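Local coordinates for ketosynthase (Streptomyces sp. MSC090213JE08, PDB 6KXD), which probably catalyses the condensation of a fatty acyl-[ACP] with malonyl-[ACP] to a 3-oxoacyl-[ACP], lengthening a growing polyketide chain with loss of carbon dioxide, at residues Ile143-Val151 / Val161-Ala169. Numbering follows the deposited sequence.
Sequences INAGRLSTV and VEATTVTTA
Thr165 and Ser149 carry the polar part of the contact between strand 161-166 and the start of helix 147-156 with the residues leading into it. Thr165 OG1 donates to Ala145 O (2.9 Å) from above the carbonyl plane, while Leu148 N reaches the same oxygen from the other face, so one acceptor serves both the turn at the helix start and the strand. With OG1 anti to its own carbonyl carbon (chi1 -61°), Thr165 directs the hydroxyl at the helix. Ser149 OG lies 3.2 Å from Thr165 OG1 and 3.0 Å from Thr164 O, the latter a weak bond, and is also weakly bonded to Val109 N of strand 105-110. A water joins the two backbones, donating to Gly146 O (2.8 Å) and Ala163 O (2.7 Å).

The apolar contacts are made by small groups. Ala163 CB presses against Ser149 CB at 3.6 Å and also meets the methyl CG2 of Thr150, whose hydroxyl bonds instead to Asp363 O of the partner chain. Ala145 CB sits against the CG2 methyls of Thr165 and Thr167. Such short side chains let the segment axes approach to 6.4 Å, with the helix running roughly antiparallel to the strand. Strand 161-166 pairs in parallel with strand 105-110, while backbone bonds from Thr165 and Thr167 reach the partner chain.

With an alanine in place of Thr165, Ala145 O would probably lose its strand-side donor, Ala145 CB a methyl neighbour and Ser149 its close hydroxyl. The chemistry implies a closely fitted helix-sheet layer of the thiolase fold, its buried polar atoms met partly across the contact, partly by the bridging water and partly by neighbouring residues; strand 161-166 leads into the turn that in ketosynthases carries the nucleophilic cysteine.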
loop_
_atom_site.group_PDB
_atom_site.type_symbol
_atom_site.label_atom_id
_atom_site.label_comp_id
_atom_site.label_asym_id
_atom_site.label_seq_id
_atom_site.Cartn_x
_atom_site.Cartn_y
_atom_site.Cartn_z
ATOM N N ILE A 143 -12.004 7.106 -5.340
ATOM C CA ILE A 143 -10.635 7.308 -5.855
ATOM C C ILE A 143 -9.567 6.853 -4.858
ATOM O O ILE A 143 -8.439 6.720 -5.244
ATOM C CB ILE A 143 -10.376 8.774 -6.264
ATOM C CG1 ILE A 143 -10.625 9.736 -5.110
ATOM C CG2 ILE A 143 -11.209 9.127 -7.505
ATOM C CD1 ILE A 143 -9.844 11.006 -5.177
ATOM N N ASN A 144 -9.931 6.576 -3.622
ATOM C CA ASN A 144 -8.877 6.297 -2.610
ATOM C C ASN A 144 -8.525 4.815 -2.662
ATOM O O ASN A 144 -9.401 3.931 -2.737
ATOM C CB ASN A 144 -9.291 6.796 -1.230
ATOM C CG ASN A 144 -9.521 8.290 -1.207
ATOM O OD1 ASN A 144 -8.812 9.042 -1.867
ATOM N ND2 ASN A 144 -10.539 8.712 -0.487
ATOM N N ALA A 145 -7.222 4.532 -2.608
ATOM C CA ALA A 145 -6.683 3.248 -2.905
ATOM C C ALA A 145 -7.160 2.172 -1.914
ATOM O O ALA A 145 -7.216 1.017 -2.283
ATOM C CB ALA A 145 -5.162 3.331 -2.907
ATOM N N GLY A 146 -7.517 2.573 -0.698
ATOM C CA GLY A 146 -7.941 1.660 0.348
ATOM C C GLY A 146 -9.138 0.872 -0.110
ATOM O O GLY A 146 -9.350 -0.271 0.269
ATOM N N ARG A 147 -9.921 1.525 -0.960
ATOM C CA ARG A 147 -11.135 0.910 -1.445
ATOM C C ARG A 147 -10.887 -0.383 -2.249
ATOM O O ARG A 147 -11.729 -1.261 -2.246
ATOM C CB ARG A 147 -11.939 2.001 -2.159
ATOM C CG ARG A 147 -13.189 1.466 -2.827
ATOM C CD ARG A 147 -13.959 2.596 -3.491
ATOM N NE ARG A 147 -14.530 3.424 -2.462
ATOM C CZ ARG A 147 -15.809 3.581 -2.224
ATOM N NH1 ARG A 147 -16.710 3.064 -3.040
ATOM N NH2 ARG A 147 -16.161 4.327 -1.194
ATOM N N LEU A 148 -9.736 -0.539 -2.927
ATOM C CA LEU A 148 -9.474 -1.690 -3.705
ATOM C C LEU A 148 -9.556 -2.966 -2.880
ATOM O O LEU A 148 -9.901 -4.013 -3.421
ATOM C CB LEU A 148 -8.076 -1.622 -4.313
ATOM C CG LEU A 148 -7.817 -0.451 -5.255
ATOM C CD1 LEU A 148 -6.422 -0.575 -5.847
ATOM C CD2 LEU A 148 -8.860 -0.397 -6.352
ATOM N N SER A 149 -9.183 -2.877 -1.594
ATOM C CA SER A 149 -9.195 -4.001 -0.695
ATOM C C SER A 149 -10.567 -4.205 -0.093
ATOM O O SER A 149 -11.029 -5.327 -0.048
ATOM C CB SER A 149 -8.111 -3.815 0.388
ATOM O OG SER A 149 -6.898 -4.243 -0.180
ATOM N N THR A 150 -11.177 -3.117 0.345
ATOM C CA THR A 150 -12.451 -3.180 1.066
ATOM C C THR A 150 -13.580 -3.664 0.141
ATOM O O THR A 150 -14.468 -4.391 0.592
ATOM C CB THR A 150 -12.838 -1.855 1.725
ATOM O OG1 THR A 150 -13.011 -0.807 0.763
ATOM C CG2 THR A 150 -11.845 -1.473 2.806
ATOM N N VAL A 151 -13.555 -3.304 -1.150
ATOM C CA VAL A 151 -14.661 -3.749 -2.025
ATOM C C VAL A 151 -14.658 -5.266 -2.197
ATOM O O VAL A 151 -15.712 -5.813 -2.476
ATOM C CB VAL A 151 -14.674 -3.085 -3.407
ATOM C CG1 VAL A 151 -15.098 -1.642 -3.321
ATOM C CG2 VAL A 151 -13.340 -3.274 -4.111
ATOM N N VAL A 161 -12.200 -9.051 8.085
ATOM C CA VAL A 161 -11.112 -8.913 7.189
ATOM C C VAL A 161 -10.297 -7.701 7.622
ATOM O O VAL A 161 -10.867 -6.661 7.950
ATOM C CB VAL A 161 -11.710 -8.731 5.782
ATOM C CG1 VAL A 161 -10.807 -7.978 4.829
ATOM C CG2 VAL A 161 -12.106 -10.098 5.249
ATOM N N GLU A 162 -8.975 -7.860 7.542
ATOM C CA GLU A 162 -8.047 -6.756 7.430
ATOM C C GLU A 162 -7.830 -6.482 5.936
ATOM O O GLU A 162 -7.166 -7.236 5.259
ATOM C CB GLU A 162 -6.750 -7.142 8.111
ATOM C CG GLU A 162 -5.731 -6.026 8.211
ATOM C CD GLU A 162 -4.423 -6.560 8.764
ATOM O OE1 GLU A 162 -4.410 -7.728 9.214
ATOM O OE2 GLU A 162 -3.422 -5.838 8.723
ATOM N N ALA A 163 -8.401 -5.394 5.476
ATOM C CA ALA A 163 -8.342 -4.973 4.054
ATOM C C ALA A 163 -7.312 -3.863 3.906
ATOM O O ALA A 163 -7.560 -2.753 4.264
ATOM C CB ALA A 163 -9.692 -4.494 3.595
ATOM N N THR A 164 -6.135 -4.246 3.419
ATOM C CA THR A 164 -5.024 -3.382 3.332
ATOM C C THR A 164 -4.632 -3.257 1.866
ATOM O O THR A 164 -4.234 -4.237 1.214
ATOM C CB THR A 164 -3.827 -3.941 4.112
ATOM O OG1 THR A 164 -4.239 -4.126 5.461
ATOM C CG2 THR A 164 -2.664 -2.982 4.105
ATOM N N THR A 165 -4.686 -2.049 1.349
ATOM C CA THR A 165 -4.112 -1.847 0.037
ATOM C C THR A 165 -2.659 -1.409 0.194
ATOM O O THR A 165 -2.399 -0.446 0.877
ATOM C CB THR A 165 -4.842 -0.746 -0.720
ATOM O OG1 THR A 165 -6.177 -1.240 -0.808
ATOM C CG2 THR A 165 -4.302 -0.519 -2.113
ATOM N N VAL A 166 -1.764 -2.156 -0.439
ATOM C CA VAL A 166 -0.364 -1.854 -0.400
ATOM C C VAL A 166 -0.027 -1.017 -1.648
ATOM O O VAL A 166 -0.210 -1.427 -2.792
ATOM C CB VAL A 166 0.464 -3.132 -0.268
ATOM C CG1 VAL A 166 1.939 -2.791 -0.301
ATOM C CG2 VAL A 166 0.099 -3.868 1.033
ATOM N N THR A 167 0.514 0.163 -1.422
ATOM C CA THR A 167 0.748 1.114 -2.511
ATOM C C THR A 167 2.263 1.227 -2.737
ATOM O O THR A 167 2.793 2.281 -2.596
ATOM C CB THR A 167 0.118 2.467 -2.215
ATOM O OG1 THR A 167 0.685 3.031 -1.034
ATOM C CG2 THR A 167 -1.393 2.349 -2.054
ATOM N N THR A 168 2.894 0.096 -3.016
ATOM C CA THR A 168 4.323 0.048 -3.311
ATOM C C THR A 168 4.505 -0.216 -4.813
ATOM O O THR A 168 5.432 -0.957 -5.267
ATOM C CB THR A 168 5.019 -0.967 -2.403
ATOM O OG1 THR A 168 4.444 -2.252 -2.629
ATOM C CG2 THR A 168 4.932 -0.621 -0.935
ATOM N N ALA A 169 3.549 0.296 -5.584
ATOM C CA ALA A 169 3.632 0.337 -7.055
ATOM C C ALA A 169 3.940 -1.041 -7.670
ATOM O O ALA A 169 3.200 -2.019 -7.462
ATOM C CB ALA A 169 4.580 1.433 -7.429
HETATM O O HOH W 1 -8.287 -0.521 2.847
#